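PDB 4TQJ: lectin 2 from Agrocybe aegerita, which binds glycans with specificity for non-reducing terminal N-acetylglucosamine through a beta-propeller fold. Local coordinates for residues V4-L9 and L173-D178; K58-I63 and H116-A121; C246-C251 and G273-W278; L267-F272 and Y307-N312. The protein carries 1 engineered substitution. All blocks are in the same frame, centred on the assembly; numbering follows the deposited sequence.

Contact 1: residues V4-L9 and L173-D178; sequences VITQDL and LRFLAD
I5 and L176 are the antiparallel hydrogen-bonded pair that joins residues 4-9 to 173-178. I5 N donates to L176 O at 2.9 Å with an N-H...O angle of 172°, and L176 N returns the bond to I5 O. Q7 OE1 accepts from R174 N at 2.9 Å, in the plane of its amide; its chain, CG anti to the carbonyl carbon (chi1 -59°), runs extended to that point. The same oxygen accepts a hydrogen bond from a water 2.8 Å from Q7 OE1, which accepts from R174 NH2, while R174 NH1 is held by F160 O. Strand 173-177 heads a sheet of the propeller, and the short, weakly bonded strand 4-5 lies along its edge, paired chiefly through I5, tying the chain's start to a later blade.

Apolar contacts occupy two faces. The I5 and L176 side chains run alongside each other in the same direction, CB to CB 4.0 Å, and Y119 and A121 of strand 117-121 touch I5. Toward V232, V4 CG2 meets A177 CB at 3.7 Å. T6 CB sits over one face of the F175 ring, 3.9 Å from the ring centroid and 23° off its normal, a CH-pi contact displaced toward the rim.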
loop_
_atom_site.group_PDB
_atom_site.type_symbol
_atom_site.label_atom_id
_atom_site.label_comp_id
_atom_site.label_asym_id
_atom_site.label_seq_id
_atom_site.Cartn_x
_atom_site.Cartn_y
_atom_site.Cartn_z
ATOM N N VAL A 4 -18.924 -2.987 -4.230
ATOM C CA VAL A 4 -19.903 -3.966 -4.705
ATOM C C VAL A 4 -19.317 -5.382 -4.798
ATOM O O VAL A 4 -18.148 -5.576 -5.146
ATOM C CB VAL A 4 -20.466 -3.561 -6.095
ATOM C CG1 VAL A 4 -21.159 -4.744 -6.760
ATOM C CG2 VAL A 4 -21.417 -2.361 -5.983
ATOM N N ILE A 5 -20.148 -6.368 -4.491
ATOM C CA ILE A 5 -19.733 -7.761 -4.521
ATOM C C ILE A 5 -20.671 -8.529 -5.434
ATOM O O ILE A 5 -21.875 -8.550 -5.192
ATOM C CB ILE A 5 -19.783 -8.349 -3.109
ATOM C CG1 ILE A 5 -18.706 -7.683 -2.253
ATOM C CG2 ILE A 5 -19.601 -9.862 -3.135
ATOM C CD1 ILE A 5 -18.773 -8.062 -0.811
ATOM N N THR A 6 -20.124 -9.128 -6.489
ATOM C CA THR A 6 -20.926 -9.893 -7.451
ATOM C C THR A 6 -20.453 -11.339 -7.477
ATOM O O THR A 6 -19.442 -11.667 -6.873
ATOM C CB THR A 6 -20.876 -9.302 -8.907
ATOM O OG1 THR A 6 -19.597 -9.551 -9.503
ATOM C CG2 THR A 6 -21.165 -7.811 -8.919
ATOM N N GLN A 7 -21.193 -12.209 -8.157
ATOM C CA GLN A 7 -20.776 -13.599 -8.307
ATOM C C GLN A 7 -19.475 -13.708 -9.100
ATOM O O GLN A 7 -18.583 -14.475 -8.744
ATOM C CB GLN A 7 -21.886 -14.422 -8.974
ATOM C CG GLN A 7 -23.182 -14.392 -8.183
ATOM C CD GLN A 7 -24.307 -15.151 -8.833
ATOM O OE1 GLN A 7 -25.473 -14.814 -8.634
ATOM N NE2 GLN A 7 -23.972 -16.178 -9.618
ATOM N N ASP A 8 -19.366 -12.933 -10.174
ATOM C CA ASP A 8 -18.172 -12.980 -11.015
ATOM C C ASP A 8 -16.989 -12.274 -10.345
ATOM O O ASP A 8 -15.836 -12.671 -10.497
ATOM C CB ASP A 8 -18.459 -12.337 -12.375
ATOM C CG ASP A 8 -19.353 -13.199 -13.247
ATOM O OD1 ASP A 8 -19.437 -14.418 -12.991
ATOM O OD2 ASP A 8 -19.978 -12.663 -14.187
ATOM N N LEU A 9 -17.286 -11.214 -9.616
ATOM C CA LEU A 9 -16.248 -10.434 -8.942
ATOM C C LEU A 9 -16.595 -10.310 -7.472
ATOM O O LEU A 9 -17.085 -9.281 -7.027
ATOM C CB LEU A 9 -16.127 -9.054 -9.595
ATOM C CG LEU A 9 -15.547 -9.081 -11.007
ATOM C CD1 LEU A 9 -15.722 -7.731 -11.713
ATOM C CD2 LEU A 9 -14.078 -9.480 -10.965
ATOM N N LEU A 173 -29.386 -13.994 -10.118
ATOM C CA LEU A 173 -28.157 -13.349 -9.675
ATOM C C LEU A 173 -28.325 -12.799 -8.268
ATOM O O LEU A 173 -29.359 -12.230 -7.939
ATOM C CB LEU A 173 -27.790 -12.196 -10.609
ATOM C CG LEU A 173 -27.550 -12.596 -12.073
ATOM C CD1 LEU A 173 -27.591 -11.361 -12.951
ATOM C CD2 LEU A 173 -26.214 -13.340 -12.218
ATOM N N ARG A 174 -27.300 -12.956 -7.440
ATOM C CA ARG A 174 -27.363 -12.428 -6.090
ATOM C C ARG A 174 -26.086 -11.673 -5.771
ATOM O O ARG A 174 -25.011 -12.254 -5.751
ATOM C CB ARG A 174 -27.626 -13.553 -5.080
ATOM C CG ARG A 174 -29.103 -14.014 -5.061
ATOM C CD ARG A 174 -29.251 -15.413 -4.461
ATOM N NE ARG A 174 -28.643 -16.412 -5.336
ATOM C CZ ARG A 174 -28.545 -17.711 -5.060
ATOM N NH1 ARG A 174 -29.008 -18.200 -3.917
ATOM N NH2 ARG A 174 -27.963 -18.521 -5.930
ATOM N N PHE A 175 -26.230 -10.373 -5.530
ATOM C CA PHE A 175 -25.093 -9.483 -5.317
ATOM C C PHE A 175 -25.251 -8.753 -3.984
ATOM O O PHE A 175 -26.313 -8.777 -3.376
ATOM C CB PHE A 175 -25.009 -8.420 -6.425
ATOM C CG PHE A 175 -24.892 -8.962 -7.830
ATOM C CD1 PHE A 175 -25.291 -8.172 -8.907
ATOM C CD2 PHE A 175 -24.348 -10.209 -8.089
ATOM C CE1 PHE A 175 -25.177 -8.623 -10.209
ATOM C CE2 PHE A 175 -24.227 -10.666 -9.394
ATOM C CZ PHE A 175 -24.642 -9.865 -10.455
ATOM N N LEU A 176 -24.195 -8.079 -3.550
ATOM C CA LEU A 176 -24.258 -7.230 -2.372
ATOM C C LEU A 176 -23.818 -5.842 -2.810
ATOM O O LEU A 176 -22.815 -5.702 -3.483
ATOM C CB LEU A 176 -23.340 -7.750 -1.275
ATOM C CG LEU A 176 -23.579 -9.167 -0.742
ATOM C CD1 LEU A 176 -22.412 -9.594 0.170
ATOM C CD2 LEU A 176 -24.925 -9.262 -0.028
ATOM N N ALA A 177 -24.595 -4.826 -2.461
ATOM C CA ALA A 177 -24.279 -3.458 -2.837
ATOM C C ALA A 177 -25.089 -2.515 -1.976
ATOM O O ALA A 177 -26.163 -2.865 -1.518
ATOM C CB ALA A 177 -24.598 -3.224 -4.311
ATOM N N ASP A 178 -24.582 -1.311 -1.763
ATOM C CA ASP A 178 -25.370 -0.314 -1.065
ATOM C C ASP A 178 -26.303 0.365 -2.052
ATOM O O ASP A 178 -25.863 1.183 -2.865
ATOM C CB ASP A 178 -24.473 0.730 -0.399
ATOM C CG ASP A 178 -25.261 1.687 0.467
ATOM O OD1 ASP A 178 -26.467 1.441 0.667
ATOM O OD2 ASP A 178 -24.681 2.680 0.941
HETATM O O HOH W 1 -27.630 -16.579 -8.104
#

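Contact 2: residues K58-I63 and H116-A121; sequences KHVRLI and HLRYLA
K58 O faces the guanidinium of R118 across two bridging waters, each 2.7 Å from K58 O. One water accepts from R118 NH1 at 2.9 Å and the other from R118 NH2 at 2.8 Å, so the two terminal nitrogens reach the same carbonyl indirectly. K58 O itself lies near the plane of the guanidinium, at its edge. R118 NH1 has a second acceptor in F104 O, which further fixes the rotation of the group.

One face of the guanidinium is covered by V60: its CG2, anti to the carbonyl carbon, lies 3.6 Å from R118 NH2 and also meets CZ and NE. The arginine chain bends at chi3 (-69°), which sets NE; the valine methyl lies over the flat group beyond. Further along, L62 and L120 pack obliquely, L62 CB 4.0 Å from L120 CD1, with L62 CD1 also near R118 O.

Strands 60-63 and 117-121 open neighbouring blades of the propeller. Their axes run 16° from parallel and approach to 8.3 Å at their closest, and no direct hydrogen bond joins the two segments, as befits the packing of separate sheets. The chemistry implies a seam joined by side chains and water: leucines and valine supply the apolar part, and the arginine charge is met by carbonyl oxygens and water with no acid from either segment.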
loop_
_atom_site.group_PDB
_atom_site.type_symbol
_atom_site.label_atom_id
_atom_site.label_comp_id
_atom_site.label_asym_id
_atom_site.label_seq_id
_atom_site.Cartn_x
_atom_site.Cartn_y
_atom_site.Cartn_z
ATOM N N LYS A 58 -15.085 -27.692 -5.685
ATOM C CA LYS A 58 -15.572 -27.936 -4.329
ATOM C C LYS A 58 -15.309 -26.799 -3.346
ATOM O O LYS A 58 -15.949 -26.724 -2.304
ATOM C CB LYS A 58 -14.951 -29.216 -3.755
ATOM C CG LYS A 58 -15.329 -30.487 -4.496
ATOM C CD LYS A 58 -14.654 -31.722 -3.882
ATOM C CE LYS A 58 -14.942 -31.843 -2.388
ATOM N NZ LYS A 58 -14.636 -33.205 -1.845
ATOM N N HIS A 59 -14.357 -25.928 -3.668
ATOM C CA HIS A 59 -13.912 -24.928 -2.714
ATOM C C HIS A 59 -13.965 -23.515 -3.269
ATOM O O HIS A 59 -14.014 -23.310 -4.478
ATOM C CB HIS A 59 -12.503 -25.256 -2.224
ATOM C CG HIS A 59 -12.328 -26.688 -1.835
ATOM N ND1 HIS A 59 -11.493 -27.550 -2.518
ATOM C CD2 HIS A 59 -12.897 -27.422 -0.849
ATOM C CE1 HIS A 59 -11.551 -28.747 -1.964
ATOM N NE2 HIS A 59 -12.393 -28.697 -0.948
ATOM N N VAL A 60 -13.939 -22.556 -2.352
ATOM C CA VAL A 60 -13.989 -21.137 -2.664
ATOM C C VAL A 60 -12.738 -20.480 -2.090
ATOM O O VAL A 60 -12.410 -20.671 -0.906
ATOM C CB VAL A 60 -15.273 -20.498 -2.062
ATOM C CG1 VAL A 60 -15.273 -18.990 -2.220
ATOM C CG2 VAL A 60 -16.496 -21.094 -2.724
ATOM N N ARG A 61 -12.027 -19.721 -2.921
ATOM C CA ARG A 61 -10.792 -19.072 -2.475
ATOM C C ARG A 61 -10.777 -17.568 -2.768
ATOM O O ARG A 61 -10.889 -17.150 -3.927
ATOM C CB ARG A 61 -9.584 -19.770 -3.108
ATOM C CG ARG A 61 -9.272 -21.124 -2.467
ATOM C CD ARG A 61 -8.329 -21.957 -3.323
ATOM N NE ARG A 61 -9.010 -22.539 -4.484
ATOM C CZ ARG A 61 -8.406 -23.271 -5.412
ATOM N NH1 ARG A 61 -7.104 -23.515 -5.312
ATOM N NH2 ARG A 61 -9.100 -23.753 -6.437
ATOM N N LEU A 62 -10.634 -16.763 -1.710
ATOM C CA LEU A 62 -10.810 -15.319 -1.803
ATOM C C LEU A 62 -9.742 -14.548 -1.023
ATOM O O LEU A 62 -8.861 -15.149 -0.417
ATOM C CB LEU A 62 -12.204 -14.928 -1.295
ATOM C CG LEU A 62 -13.422 -15.564 -1.999
ATOM C CD1 LEU A 62 -14.690 -15.328 -1.199
ATOM C CD2 LEU A 62 -13.577 -15.068 -3.434
ATOM N N ILE A 63 -9.828 -13.218 -1.068
ATOM C CA ILE A 63 -8.990 -12.328 -0.269
ATOM C C ILE A 63 -9.896 -11.346 0.449
ATOM O O ILE A 63 -10.768 -10.737 -0.175
ATOM C CB ILE A 63 -8.037 -11.490 -1.136
ATOM C CG1 ILE A 63 -7.087 -12.382 -1.919
ATOM C CG2 ILE A 63 -7.236 -10.524 -0.263
ATOM C CD1 ILE A 63 -5.799 -12.649 -1.172
ATOM N N HIS A 116 -24.721 -22.863 -4.098
ATOM C CA HIS A 116 -24.583 -21.792 -3.129
ATOM C C HIS A 116 -23.532 -20.747 -3.511
ATOM O O HIS A 116 -22.662 -20.988 -4.352
ATOM C CB HIS A 116 -24.252 -22.390 -1.761
ATOM C CG HIS A 116 -25.085 -23.583 -1.414
ATOM N ND1 HIS A 116 -24.557 -24.851 -1.296
ATOM C CD2 HIS A 116 -26.412 -23.703 -1.176
ATOM C CE1 HIS A 116 -25.522 -25.700 -0.992
ATOM N NE2 HIS A 116 -26.655 -25.028 -0.913
ATOM N N LEU A 117 -23.638 -19.584 -2.873
ATOM C CA LEU A 117 -22.648 -18.518 -2.990
ATOM C C LEU A 117 -22.089 -18.224 -1.612
ATOM O O LEU A 117 -22.843 -18.148 -0.653
ATOM C CB LEU A 117 -23.302 -17.240 -3.523
ATOM C CG LEU A 117 -23.937 -17.376 -4.906
ATOM C CD1 LEU A 117 -24.924 -16.238 -5.178
ATOM C CD2 LEU A 117 -22.838 -17.429 -5.953
ATOM N N ARG A 118 -20.775 -18.038 -1.525
ATOM C CA ARG A 118 -20.126 -17.627 -0.290
ATOM C C ARG A 118 -19.281 -16.387 -0.538
ATOM O O ARG A 118 -18.436 -16.381 -1.423
ATOM C CB ARG A 118 -19.278 -18.775 0.280
ATOM C CG ARG A 118 -20.113 -19.812 1.040
ATOM C CD ARG A 118 -19.433 -21.187 1.141
ATOM N NE ARG A 118 -19.360 -21.872 -0.146
ATOM C CZ ARG A 118 -18.779 -23.054 -0.333
ATOM N NH1 ARG A 118 -18.240 -23.695 0.691
ATOM N NH2 ARG A 118 -18.749 -23.607 -1.541
ATOM N N TYR A 119 -19.528 -15.343 0.245
ATOM C CA TYR A 119 -18.846 -14.056 0.106
ATOM C C TYR A 119 -18.229 -13.646 1.430
ATOM O O TYR A 119 -18.617 -14.143 2.488
ATOM C CB TYR A 119 -19.844 -12.959 -0.252
ATOM C CG TYR A 119 -20.527 -13.063 -1.601
ATOM C CD1 TYR A 119 -19.850 -13.505 -2.727
ATOM C CD2 TYR A 119 -21.853 -12.675 -1.747
ATOM C CE1 TYR A 119 -20.496 -13.580 -3.969
ATOM C CE2 TYR A 119 -22.493 -12.739 -2.969
ATOM C CZ TYR A 119 -21.820 -13.195 -4.073
ATOM O OH TYR A 119 -22.467 -13.235 -5.292
ATOM N N LEU A 120 -17.286 -12.715 1.364
ATOM C CA LEU A 120 -16.735 -12.067 2.551
ATOM C C LEU A 120 -16.984 -10.577 2.440
ATOM O O LEU A 120 -16.631 -9.962 1.436
ATOM C CB LEU A 120 -15.234 -12.324 2.646
ATOM C CG LEU A 120 -14.886 -13.799 2.807
ATOM C CD1 LEU A 120 -13.447 -14.089 2.371
ATOM C CD2 LEU A 120 -15.160 -14.255 4.233
ATOM N N ALA A 121 -17.588 -9.994 3.471
ATOM C CA ALA A 121 -17.998 -8.594 3.406
ATOM C C ALA A 121 -18.193 -7.980 4.793
ATOM O O ALA A 121 -18.688 -8.629 5.708
ATOM C CB ALA A 121 -19.288 -8.468 2.588
HETATM O O HOH W 2 -16.356 -25.795 0.244
HETATM O O HOH W 3 -18.651 -26.325 -2.109
#

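Contact 3: residues C246-C251 and G273-W278; sequences CGKAGC and GTDKGW
The tight turn between strands 242-246 and 251-254 meets a short 3-10 segment, 274-276; backbone bonds and a side-chain salt bridge both join them. G247 O accepts from T274 N at 3.0 Å, in the carbonyl plane, and K248 O accepts from D275 N at 2.9 Å with the donor tilted 21° from its plane. G273, having no side chain, allows G247 O to come within 3.0 Å of its CA. The turn joins the second and third strands of a propeller blade; the 3-10 segment lies in the connection from its outermost strand, 266-269, to the next blade. G273 O takes K276 N and W278 N from opposite faces of its plane.

K248 NZ and D275 OD1 form the salt bridge at 2.7 Å, through the syn lone pair of OD1. The lysine CG, anti to the backbone N (chi1 -177°), lies 3.3 Å from D275 OD1; the bend at chi4 (-61°) brings NZ back to that oxygen. Both residues also touch a crystal neighbour, which may influence this exposed pair.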
loop_
_atom_site.group_PDB
_atom_site.type_symbol
_atom_site.label_atom_id
_atom_site.label_comp_id
_atom_site.label_asym_id
_atom_site.label_seq_id
_atom_site.Cartn_x
_atom_site.Cartn_y
_atom_site.Cartn_z
ATOM N N CYS A 246 -26.466 -5.779 -20.083
ATOM C CA CYS A 246 -26.286 -5.853 -21.524
ATOM C C CYS A 246 -27.273 -6.869 -22.085
ATOM O O CYS A 246 -27.134 -8.068 -21.852
ATOM C CB CYS A 246 -24.858 -6.290 -21.854
ATOM S SG CYS A 246 -23.603 -5.277 -21.044
ATOM N N GLY A 247 -28.268 -6.375 -22.815
ATOM C CA GLY A 247 -29.357 -7.202 -23.286
ATOM C C GLY A 247 -29.293 -7.506 -24.768
ATOM O O GLY A 247 -28.232 -7.827 -25.289
ATOM N N LYS A 248 -30.438 -7.428 -25.439
ATOM C CA LYS A 248 -30.508 -7.727 -26.867
ATOM C C LYS A 248 -30.163 -6.484 -27.659
ATOM O O LYS A 248 -29.193 -6.471 -28.432
ATOM C CB LYS A 248 -31.928 -8.193 -27.235
ATOM C CG LYS A 248 -32.127 -8.618 -28.689
ATOM C CD LYS A 248 -33.609 -8.891 -28.974
ATOM C CE LYS A 248 -33.818 -9.706 -30.246
ATOM N NZ LYS A 248 -33.308 -9.036 -31.467
ATOM N N ALA A 249 -30.959 -5.434 -27.457
ATOM C CA ALA A 249 -30.830 -4.203 -28.242
ATOM C C ALA A 249 -29.634 -3.362 -27.806
ATOM O O ALA A 249 -29.209 -2.476 -28.541
ATOM C CB ALA A 249 -32.122 -3.372 -28.190
ATOM N N GLY A 250 -29.070 -3.659 -26.635
ATOM C CA GLY A 250 -27.972 -2.858 -26.095
ATOM C C GLY A 250 -27.947 -2.859 -24.572
ATOM O O GLY A 250 -28.370 -3.833 -23.968
ATOM N N CYS A 251 -27.461 -1.777 -23.958
ATOM C CA CYS A 251 -27.428 -1.661 -22.496
ATOM C C CYS A 251 -28.619 -0.893 -21.944
ATOM O O CYS A 251 -28.900 0.241 -22.357
ATOM C CB CYS A 251 -26.145 -0.973 -22.021
ATOM S SG CYS A 251 -24.639 -1.760 -22.566
ATOM N N GLY A 273 -24.749 -5.608 -26.735
ATOM C CA GLY A 273 -25.770 -6.635 -26.636
ATOM C C GLY A 273 -25.756 -7.670 -27.755
ATOM O O GLY A 273 -24.941 -7.587 -28.686
ATOM N N THR A 274 -26.671 -8.637 -27.680
ATOM C CA THR A 274 -26.661 -9.747 -28.644
ATOM C C THR A 274 -26.925 -9.292 -30.076
ATOM O O THR A 274 -26.389 -9.869 -31.028
ATOM C CB THR A 274 -27.653 -10.840 -28.264
ATOM O OG1 THR A 274 -28.986 -10.302 -28.274
ATOM C CG2 THR A 274 -27.323 -11.374 -26.849
ATOM N N ASP A 275 -27.750 -8.261 -30.236
ATOM C CA ASP A 275 -28.030 -7.748 -31.576
ATOM C C ASP A 275 -26.760 -7.304 -32.299
ATOM O O ASP A 275 -26.680 -7.397 -33.522
ATOM C CB ASP A 275 -29.077 -6.628 -31.561
ATOM C CG ASP A 275 -30.504 -7.163 -31.553
ATOM O OD1 ASP A 275 -30.672 -8.399 -31.643
ATOM O OD2 ASP A 275 -31.455 -6.349 -31.457
ATOM N N LYS A 276 -25.756 -6.845 -31.552
ATOM C CA LYS A 276 -24.515 -6.400 -32.186
ATOM C C LYS A 276 -23.415 -7.466 -32.193
ATOM O O LYS A 276 -22.273 -7.192 -32.559
ATOM C CB LYS A 276 -24.019 -5.097 -31.570
ATOM C CG LYS A 276 -24.999 -3.935 -31.763
ATOM C CD LYS A 276 -24.394 -2.827 -32.611
ATOM C CE LYS A 276 -25.456 -1.818 -33.037
ATOM N NZ LYS A 276 -25.009 -0.412 -32.786
ATOM N N GLY A 277 -23.768 -8.682 -31.794
ATOM C CA GLY A 277 -22.853 -9.803 -31.895
ATOM C C GLY A 277 -22.081 -10.148 -30.631
ATOM O O GLY A 277 -21.202 -11.006 -30.666
ATOM N N TRP A 278 -22.407 -9.495 -29.517
ATOM C CA TRP A 278 -21.714 -9.783 -28.277
ATOM C C TRP A 278 -22.226 -11.091 -27.693
ATOM O O TRP A 278 -23.431 -11.258 -27.477
ATOM C CB TRP A 278 -21.868 -8.633 -27.286
ATOM C CG TRP A 278 -21.219 -7.366 -27.765
ATOM C CD1 TRP A 278 -21.735 -6.473 -28.656
ATOM C CD2 TRP A 278 -19.938 -6.845 -27.369
ATOM N NE1 TRP A 278 -20.850 -5.447 -28.864
ATOM C CE2 TRP A 278 -19.743 -5.643 -28.082
ATOM C CE3 TRP A 278 -18.930 -7.290 -26.502
ATOM C CZ2 TRP A 278 -18.587 -4.859 -27.934
ATOM C CZ3 TRP A 278 -17.771 -6.526 -26.372
ATOM C CH2 TRP A 278 -17.612 -5.323 -27.083
HETATM O O HOH W 4 -26.742 -4.655 -28.836
#

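Contact 4: residues L267-F272 and Y307-N312; sequences LVINDF and YVALNN
F272 presents its ring edge to the backbone of Y307 and V308 and to the A309 methyl, its CG anti to the carbonyl carbon (chi1 -61°). F272 CZ lies 3.7 Å from Y307 O and CE2 3.9 Å from A309 CB; Y307 CB, off the ring plane, is 3.7 Å from F272 CE1. I269 reaches the same methyl, and the 3.5 Å between I269 CD1 and A309 CB is tighter than usual carbon packing. No hydrogen bond crosses the contact.

It is an interblade seam of the propeller: strand 266-269 is the outermost of one blade, and strand 306-309, within an FG-GAP-like repeat, is the third strand of the next. V298 touches both I269 and F272.

Behind these groups lie a classic beta bulge, V268 and I269 facing C251, and an inverse gamma turn centred on N270, whose closing bond is weak. D271 OD1 holds F272 N at 2.8 Å through its anti lone pair and also takes W278 NE1, whose ring meets that of F272 with planes about 50° apart.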
loop_
_atom_site.group_PDB
_atom_site.type_symbol
_atom_site.label_atom_id
_atom_site.label_comp_id
_atom_site.label_asym_id
_atom_site.label_seq_id
_atom_site.Cartn_x
_atom_site.Cartn_y
_atom_site.Cartn_z
ATOM N N LEU A 267 -32.927 2.264 -22.469
ATOM C CA LEU A 267 -31.795 1.871 -23.300
ATOM C C LEU A 267 -30.842 3.054 -23.434
ATOM O O LEU A 267 -31.192 4.060 -24.052
ATOM C CB LEU A 267 -32.259 1.455 -24.699
ATOM C CG LEU A 267 -31.096 0.973 -25.585
ATOM C CD1 LEU A 267 -30.796 -0.465 -25.251
ATOM C CD2 LEU A 267 -31.368 1.112 -27.087
ATOM N N VAL A 268 -29.645 2.937 -22.864
ATOM C CA VAL A 268 -28.705 4.056 -22.842
ATOM C C VAL A 268 -27.587 3.942 -23.871
ATOM O O VAL A 268 -26.938 4.933 -24.188
ATOM C CB VAL A 268 -28.042 4.196 -21.465
ATOM C CG1 VAL A 268 -29.095 4.489 -20.377
ATOM C CG2 VAL A 268 -27.253 2.945 -21.145
ATOM N N ILE A 269 -27.327 2.723 -24.344
ATOM C CA ILE A 269 -26.270 2.473 -25.314
ATOM C C ILE A 269 -26.789 1.401 -26.270
ATOM O O ILE A 269 -27.239 0.334 -25.827
ATOM C CB ILE A 269 -25.001 1.910 -24.656
ATOM C CG1 ILE A 269 -24.450 2.848 -23.583
ATOM C CG2 ILE A 269 -23.921 1.619 -25.705
ATOM C CD1 ILE A 269 -23.457 2.146 -22.682
ATOM N N ASN A 270 -26.721 1.666 -27.572
ATOM C CA ASN A 270 -27.160 0.667 -28.547
ATOM C C ASN A 270 -26.029 -0.267 -28.995
ATOM O O ASN A 270 -25.820 -0.504 -30.189
ATOM C CB ASN A 270 -27.894 1.311 -29.733
ATOM C CG ASN A 270 -26.960 2.019 -30.698
ATOM O OD1 ASN A 270 -25.801 2.302 -30.379
ATOM N ND2 ASN A 270 -27.466 2.315 -31.899
ATOM N N ASP A 271 -25.328 -0.826 -28.016
ATOM C CA ASP A 271 -24.214 -1.737 -28.272
ATOM C C ASP A 271 -23.967 -2.604 -27.041
ATOM O O ASP A 271 -24.603 -2.404 -26.012
ATOM C CB ASP A 271 -22.953 -0.958 -28.591
ATOM C CG ASP A 271 -22.137 -1.599 -29.705
ATOM O OD1 ASP A 271 -21.876 -2.822 -29.657
ATOM O OD2 ASP A 271 -21.765 -0.866 -30.645
ATOM N N PHE A 272 -23.039 -3.549 -27.169
ATOM C CA PHE A 272 -22.677 -4.483 -26.089
ATOM C C PHE A 272 -23.712 -5.592 -25.896
ATOM O O PHE A 272 -23.556 -6.446 -25.023
ATOM C CB PHE A 272 -22.385 -3.751 -24.764
ATOM C CG PHE A 272 -21.231 -2.778 -24.849
ATOM C CD1 PHE A 272 -19.938 -3.232 -25.059
ATOM C CD2 PHE A 272 -21.446 -1.409 -24.738
ATOM C CE1 PHE A 272 -18.881 -2.354 -25.151
ATOM C CE2 PHE A 272 -20.394 -0.522 -24.822
ATOM C CZ PHE A 272 -19.095 -1.004 -25.024
ATOM N N TYR A 307 -13.966 -2.146 -26.594
ATOM C CA TYR A 307 -14.905 -1.048 -26.809
ATOM C C TYR A 307 -15.325 -0.438 -25.483
ATOM O O TYR A 307 -15.422 -1.136 -24.470
ATOM C CB TYR A 307 -16.140 -1.546 -27.558
ATOM C CG TYR A 307 -15.818 -1.954 -28.966
ATOM C CD1 TYR A 307 -16.022 -1.081 -30.030
ATOM C CD2 TYR A 307 -15.274 -3.196 -29.236
ATOM C CE1 TYR A 307 -15.708 -1.451 -31.336
ATOM C CE2 TYR A 307 -14.955 -3.574 -30.539
ATOM C CZ TYR A 307 -15.167 -2.698 -31.580
ATOM O OH TYR A 307 -14.848 -3.089 -32.868
ATOM N N VAL A 308 -15.576 0.864 -25.491
ATOM C CA VAL A 308 -15.965 1.560 -24.273
ATOM C C VAL A 308 -17.062 2.563 -24.575
ATOM O O VAL A 308 -17.048 3.215 -25.621
ATOM C CB VAL A 308 -14.767 2.313 -23.650
ATOM C CG1 VAL A 308 -15.237 3.287 -22.597
ATOM C CG2 VAL A 308 -13.715 1.323 -23.100
ATOM N N ALA A 309 -18.024 2.670 -23.669
ATOM C CA ALA A 309 -18.974 3.772 -23.708
ATOM C C ALA A 309 -18.841 4.517 -22.395
ATOM O O ALA A 309 -18.994 3.931 -21.327
ATOM C CB ALA A 309 -20.394 3.278 -23.901
ATOM N N LEU A 310 -18.529 5.802 -22.480
ATOM C CA LEU A 310 -18.337 6.626 -21.295
ATOM C C LEU A 310 -19.630 7.266 -20.795
ATOM O O LEU A 310 -20.427 7.797 -21.575
ATOM C CB LEU A 310 -17.301 7.714 -21.562
ATOM C CG LEU A 310 -15.892 7.227 -21.906
ATOM C CD1 LEU A 310 -15.003 8.425 -22.227
ATOM C CD2 LEU A 310 -15.299 6.369 -20.768
ATOM N N ASN A 311 -19.807 7.202 -19.478
ATOM C CA ASN A 311 -20.917 7.804 -18.753
ATOM C C ASN A 311 -20.766 9.317 -18.780
ATOM O O ASN A 311 -19.677 9.832 -18.523
ATOM C CB ASN A 311 -20.859 7.303 -17.304
ATOM C CG ASN A 311 -22.113 7.612 -16.505
ATOM O OD1 ASN A 311 -22.728 8.664 -16.660
ATOM N ND2 ASN A 311 -22.483 6.687 -15.616
ATOM N N ASN A 312 -21.840 10.031 -19.103
ATOM C CA ASN A 312 -21.791 11.491 -19.145
ATOM C C ASN A 312 -21.667 12.038 -17.715
ATOM O O ASN A 312 -21.322 13.207 -17.499
ATOM C CB ASN A 312 -23.037 12.064 -19.864
ATOM C CG ASN A 312 -23.019 11.793 -21.367
ATOM O OD1 ASN A 312 -21.995 11.984 -22.024
ATOM N ND2 ASN A 312 -24.150 11.333 -21.914
#

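Contacts 1 and 2 meet at Y119: its OH lies 2.8 Å from R174 O, a probable hydrogen bond, and 3.2 Å from Q7 CG, so the N-terminal segment packs against both of two adjacent blades. Their centres are 12 Å apart. Contacts 3 and 4 form a second pair, centres 11 Å apart, with segments that alternate along the chain; C251 N lies 2.8 Å from I269 O and K276 NZ 2.7 Å from N270 O, both probable hydrogen bonds. The pairs are separate: contact 2 is about 30 Å from contact 3, centre to centre, across the middle of the chain, whereas contact 1 lies only 7 Å from that middle.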